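Local atomic coordinates of excretory-secretory protein 2 (Ancylostoma ceylanicum, PDB entry 3NSW), a protein that is secreted by a parasitic hookworm and probably modulates the immune response of its host. Residues N68-G80 and D87-K99. Sequence-based numbering, arbitrary orientation.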
loop_
_atom_site.group_PDB
_atom_site.type_symbol
_atom_site.label_atom_id
_atom_site.label_comp_id
_atom_site.label_asym_id
_atom_site.label_seq_id
_atom_site.Cartn_x
_atom_site.Cartn_y
_atom_site.Cartn_z
ATOM N N ASN A 68 5.269 -6.100 -11.788
ATOM C CA ASN A 68 4.239 -7.087 -11.474
ATOM C C ASN A 68 2.950 -6.422 -10.983
ATOM O O ASN A 68 1.987 -7.097 -10.595
ATOM C CB ASN A 68 4.753 -8.122 -10.468
ATOM C CG ASN A 68 5.846 -9.002 -11.044
ATOM O OD1 ASN A 68 5.938 -9.189 -12.259
ATOM N ND2 ASN A 68 6.680 -9.551 -10.171
ATOM N N ILE A 69 2.948 -5.092 -10.997
ATOM C CA ILE A 69 1.728 -4.307 -10.792
ATOM C C ILE A 69 1.584 -3.303 -11.934
ATOM O O ILE A 69 2.580 -2.894 -12.537
ATOM C CB ILE A 69 1.700 -3.567 -9.426
ATOM C CG1 ILE A 69 2.824 -2.526 -9.331
ATOM C CG2 ILE A 69 1.724 -4.563 -8.248
ATOM C CD1 ILE A 69 2.757 -1.640 -8.079
ATOM N N GLN A 70 0.348 -2.922 -12.235
ATOM C CA GLN A 70 0.096 -1.894 -13.235
ATOM C C GLN A 70 -0.986 -0.996 -12.668
ATOM O O GLN A 70 -2.146 -1.099 -13.047
ATOM C CB GLN A 70 -0.364 -2.514 -14.559
ATOM C CG GLN A 70 -0.234 -1.586 -15.767
ATOM C CD GLN A 70 1.192 -1.473 -16.276
ATOM O OE1 GLN A 70 1.732 -2.411 -16.865
ATOM N NE2 GLN A 70 1.807 -0.314 -16.063
ATOM N N LEU A 71 -0.610 -0.147 -11.719
ATOM C CA LEU A 71 -1.605 0.676 -11.027
ATOM C C LEU A 71 -2.141 1.733 -11.977
ATOM O O LEU A 71 -1.438 2.172 -12.898
ATOM C CB LEU A 71 -1.015 1.314 -9.771
ATOM C CG LEU A 71 -0.309 0.365 -8.809
ATOM C CD1 LEU A 71 0.121 1.097 -7.535
ATOM C CD2 LEU A 71 -1.198 -0.827 -8.473
ATOM N N THR A 72 -3.394 2.116 -11.777
ATOM C CA THR A 72 -4.027 3.084 -12.667
ATOM C C THR A 72 -4.129 4.470 -12.042
ATOM O O THR A 72 -4.180 4.616 -10.821
ATOM C CB THR A 72 -5.413 2.615 -13.154
ATOM O OG1 THR A 72 -6.186 2.153 -12.042
ATOM C CG2 THR A 72 -5.268 1.477 -14.172
ATOM N N ALA A 73 -4.150 5.481 -12.910
ATOM C CA ALA A 73 -4.245 6.870 -12.490
ATOM C C ALA A 73 -5.504 7.111 -11.658
ATOM O O ALA A 73 -6.574 6.565 -11.953
ATOM C CB ALA A 73 -4.230 7.792 -13.710
ATOM N N ASP A 74 -5.354 7.913 -10.602
ATOM C CA ASP A 74 -6.473 8.431 -9.809
ATOM C C ASP A 74 -7.282 7.287 -9.215
ATOM O O ASP A 74 -8.503 7.383 -9.069
ATOM C CB ASP A 74 -7.408 9.337 -10.631
ATOM C CG ASP A 74 -6.700 10.529 -11.272
ATOM O OD1 ASP A 74 -5.823 11.151 -10.649
ATOM O OD2 ASP A 74 -7.046 10.836 -12.416
ATOM N N THR A 75 -6.595 6.193 -8.896
ATOM C CA THR A 75 -7.258 4.997 -8.387
ATOM C C THR A 75 -6.868 4.748 -6.936
ATOM O O THR A 75 -5.719 4.975 -6.543
ATOM C CB THR A 75 -6.921 3.776 -9.261
ATOM O OG1 THR A 75 -7.328 4.053 -10.610
ATOM C CG2 THR A 75 -7.667 2.534 -8.782
ATOM N N ASP A 76 -7.828 4.294 -6.135
ATOM C CA ASP A 76 -7.604 4.158 -4.708
ATOM C C ASP A 76 -7.144 2.735 -4.385
ATOM O O ASP A 76 -7.710 1.775 -4.896
ATOM C CB ASP A 76 -8.868 4.456 -3.920
ATOM C CG ASP A 76 -9.271 5.929 -3.959
ATOM O OD1 ASP A 76 -8.520 6.759 -4.505
ATOM O OD2 ASP A 76 -10.341 6.241 -3.414
ATOM N N TYR A 77 -6.146 2.625 -3.510
ATOM C CA TYR A 77 -5.616 1.322 -3.084
ATOM C C TYR A 77 -5.412 1.235 -1.585
ATOM O O TYR A 77 -5.213 2.244 -0.905
ATOM C CB TYR A 77 -4.259 1.087 -3.753
ATOM C CG TYR A 77 -4.359 0.974 -5.251
ATOM C CD1 TYR A 77 -4.717 -0.229 -5.847
ATOM C CD2 TYR A 77 -4.139 2.094 -6.080
ATOM C CE1 TYR A 77 -4.822 -0.340 -7.236
ATOM C CE2 TYR A 77 -4.251 1.991 -7.468
ATOM C CZ TYR A 77 -4.587 0.769 -8.031
ATOM O OH TYR A 77 -4.701 0.653 -9.390
ATOM N N VAL A 78 -5.445 0.015 -1.061
ATOM C CA VAL A 78 -4.879 -0.222 0.256
ATOM C C VAL A 78 -3.442 -0.662 -0.017
ATOM O O VAL A 78 -3.204 -1.523 -0.873
ATOM C CB VAL A 78 -5.637 -1.326 1.018
ATOM C CG1 VAL A 78 -4.949 -1.626 2.344
ATOM C CG2 VAL A 78 -7.081 -0.897 1.266
ATOM N N LEU A 79 -2.494 -0.057 0.698
ATOM C CA LEU A 79 -1.076 -0.281 0.443
ATOM C C LEU A 79 -0.426 -0.666 1.751
ATOM O O LEU A 79 -0.429 0.134 2.688
ATOM C CB LEU A 79 -0.438 1.016 -0.076
ATOM C CG LEU A 79 1.088 0.990 -0.279
ATOM C CD1 LEU A 79 1.481 0.013 -1.414
ATOM C CD2 LEU A 79 1.634 2.396 -0.539
ATOM N N GLY A 80 0.112 -1.888 1.822
ATOM C CA GLY A 80 0.768 -2.367 3.046
ATOM C C GLY A 80 2.253 -2.407 2.781
ATOM O O GLY A 80 2.668 -3.032 1.819
ATOM N N ASP A 87 8.780 -4.206 0.024
ATOM C CA ASP A 87 8.008 -5.447 0.201
ATOM C C ASP A 87 6.523 -5.164 0.393
ATOM O O ASP A 87 5.903 -5.630 1.366
ATOM C CB ASP A 87 8.537 -6.262 1.388
ATOM C CG ASP A 87 9.836 -6.980 1.082
ATOM O OD1 ASP A 87 10.076 -7.369 -0.085
ATOM O OD2 ASP A 87 10.622 -7.175 2.034
ATOM N N CYS A 88 5.956 -4.394 -0.536
ATOM C CA CYS A 88 4.615 -3.902 -0.367
ATOM C C CYS A 88 3.601 -4.857 -0.969
ATOM O O CYS A 88 3.898 -5.588 -1.930
ATOM C CB CYS A 88 4.466 -2.511 -1.018
ATOM S SG CYS A 88 5.572 -1.241 -0.343
ATOM N N PHE A 89 2.408 -4.860 -0.376
ATOM C CA PHE A 89 1.236 -5.431 -1.023
ATOM C C PHE A 89 0.222 -4.336 -1.390
ATOM O O PHE A 89 0.167 -3.277 -0.748
ATOM C CB PHE A 89 0.588 -6.557 -0.182
ATOM C CG PHE A 89 -0.101 -6.093 1.094
ATOM C CD1 PHE A 89 -1.343 -5.431 1.055
ATOM C CD2 PHE A 89 0.482 -6.341 2.331
ATOM C CE1 PHE A 89 -1.978 -5.015 2.235
ATOM C CE2 PHE A 89 -0.139 -5.939 3.513
ATOM C CZ PHE A 89 -1.373 -5.271 3.470
ATOM N N VAL A 90 -0.558 -4.595 -2.434
ATOM C CA VAL A 90 -1.508 -3.601 -2.960
ATOM C C VAL A 90 -2.838 -4.287 -3.258
ATOM O O VAL A 90 -2.862 -5.378 -3.831
ATOM C CB VAL A 90 -0.983 -2.965 -4.280
ATOM C CG1 VAL A 90 -1.877 -1.778 -4.683
ATOM C CG2 VAL A 90 0.466 -2.513 -4.133
ATOM N N LYS A 91 -3.936 -3.638 -2.883
ATOM C CA LYS A 91 -5.282 -4.140 -3.141
ATOM C C LYS A 91 -6.175 -2.953 -3.503
ATOM O O LYS A 91 -6.107 -1.907 -2.867
ATOM C CB LYS A 91 -5.827 -4.847 -1.892
ATOM C CG LYS A 91 -7.355 -5.043 -1.862
ATOM C CD LYS A 91 -7.784 -6.435 -2.316
ATOM C CE LYS A 91 -9.309 -6.509 -2.389
ATOM N NZ LYS A 91 -9.843 -7.889 -2.385
ATOM N N LEU A 92 -6.981 -3.107 -4.551
ATOM C CA LEU A 92 -7.942 -2.073 -4.931
ATOM C C LEU A 92 -8.880 -1.786 -3.770
ATOM O O LEU A 92 -9.533 -2.693 -3.258
ATOM C CB LEU A 92 -8.765 -2.534 -6.143
ATOM C CG LEU A 92 -9.518 -1.452 -6.908
ATOM C CD1 LEU A 92 -8.518 -0.593 -7.665
ATOM C CD2 LEU A 92 -10.520 -2.089 -7.858
ATOM N N HIS A 93 -8.946 -0.525 -3.353
ATOM C CA HIS A 93 -9.773 -0.148 -2.213
ATOM C C HIS A 93 -11.257 -0.470 -2.434
ATOM O O HIS A 93 -11.926 -0.973 -1.527
ATOM C CB HIS A 93 -9.586 1.333 -1.869
ATOM C CG HIS A 93 -10.315 1.755 -0.635
ATOM N ND1 HIS A 93 -11.536 2.392 -0.671
ATOM C CD2 HIS A 93 -9.993 1.632 0.673
ATOM C CE1 HIS A 93 -11.940 2.636 0.563
ATOM N NE2 HIS A 93 -11.017 2.192 1.396
ATOM N N ASP A 94 -11.752 -0.214 -3.644
ATOM C CA ASP A 94 -13.163 -0.484 -3.990
ATOM C C ASP A 94 -13.494 -1.983 -4.017
ATOM O O ASP A 94 -14.667 -2.358 -4.118
ATOM C CB ASP A 94 -13.530 0.142 -5.344
ATOM C CG ASP A 94 -13.701 1.656 -5.278
ATOM O OD1 ASP A 94 -13.913 2.209 -4.175
ATOM O OD2 ASP A 94 -13.625 2.298 -6.352
ATOM N N GLY A 95 -12.463 -2.826 -3.945
ATOM C CA GLY A 95 -12.629 -4.280 -3.929
ATOM C C GLY A 95 -12.592 -4.948 -2.562
ATOM O O GLY A 95 -12.644 -6.177 -2.477
ATOM N N LEU A 96 -12.502 -4.153 -1.498
ATOM C CA LEU A 96 -12.479 -4.669 -0.119
ATOM C C LEU A 96 -13.782 -5.376 0.290
ATOM O O LEU A 96 -14.876 -4.830 0.127
ATOM C CB LEU A 96 -12.183 -3.541 0.881
ATOM C CG LEU A 96 -10.789 -2.900 0.984
ATOM C CD1 LEU A 96 -10.821 -1.694 1.914
ATOM C CD2 LEU A 96 -9.756 -3.894 1.472
ATOM N N SER A 97 -13.654 -6.590 0.829
ATOM C CA SER A 97 -14.784 -7.301 1.428
ATOM C C SER A 97 -14.945 -6.876 2.891
ATOM O O SER A 97 -14.054 -6.235 3.457
ATOM C CB SER A 97 -14.558 -8.815 1.355
ATOM O OG SER A 97 -13.420 -9.162 2.122
ATOM N N GLN A 98 -16.065 -7.246 3.511
ATOM C CA GLN A 98 -16.288 -6.915 4.922
ATOM C C GLN A 98 -15.236 -7.560 5.820
ATOM O O GLN A 98 -14.784 -6.943 6.795
ATOM C CB GLN A 98 -17.708 -7.284 5.375
ATOM C CG GLN A 98 -18.076 -6.789 6.781
ATOM C CD GLN A 98 -17.893 -5.282 6.953
ATOM O OE1 GLN A 98 -18.330 -4.489 6.119
ATOM N NE2 GLN A 98 -17.246 -4.888 8.043
ATOM N N LYS A 99 -14.842 -8.793 5.479
ATOM C CA LYS A 99 -13.786 -9.482 6.207
ATOM C C LYS A 99 -12.520 -8.630 6.241
ATOM O O LYS A 99 -11.933 -8.435 7.307
ATOM C CB LYS A 99 -13.502 -10.868 5.603
ATOM C CG LYS A 99 -12.397 -11.635 6.315
ATOM C CD LYS A 99 -12.174 -13.016 5.710
ATOM C CE LYS A 99 -13.354 -13.937 5.934
ATOM N NZ LYS A 99 -13.063 -15.305 5.421
HETATM O O HOH W 1 -10.410 1.519 -5.520
#
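Val-78 and Lys-91 pair backbone to backbone in an antiparallel beta hairpin, part of the sheet of this netrin-like, TIMP-related fold. Val-78 N reaches Lys-91 O at 2.7 Å, and Lys-91 N returns a bond to Val-78 O. Gly-80 and Phe-89 form a second hydrogen-bonded pair. Near it, the disulfide from Cys-88 to Cys-81 ties the two strands together.

The Phe-89 side chain folds back over the partner strand. Its CG sits between the backbone N and the carbonyl carbon (chi1 70°), which lays one ring face over Gly-80. Gly-80 CA stands 3.7 Å from the Phe-89 ring centroid, a CH-pi contact.

On the face holding Leu-79, Val-90 uses both branches. Its CG1 meets Tyr-77 CD1 at 3.4 Å, while its CG2 touches Leu-79 CD1. Met-10 of strand 9-10 also packs on Val-90. The Tyr-77 hydroxyl is fixed by Thr-72 N, which donates to OH at 3.1 Å. Leu-92 CD1 bridges Tyr-77 CE1 and Thr-75 CG2.

On the opposite face from Leu-79, Val-78 CG2 touches Leu-96 CD1 and comes to the edge of the His-93 ring at CD2. Tyr-27 stacks on that ring. Asp-76 OD1 is hydrogen-bonded to Thr-29 OG1 of strand 24-33, and the Asp-76 carbonyl takes two donors. A water donates to Asp-76 O at 2.8 Å, and His-93 N binds Asp-76 O at 3.0 Å from 43° above the carbonyl plane.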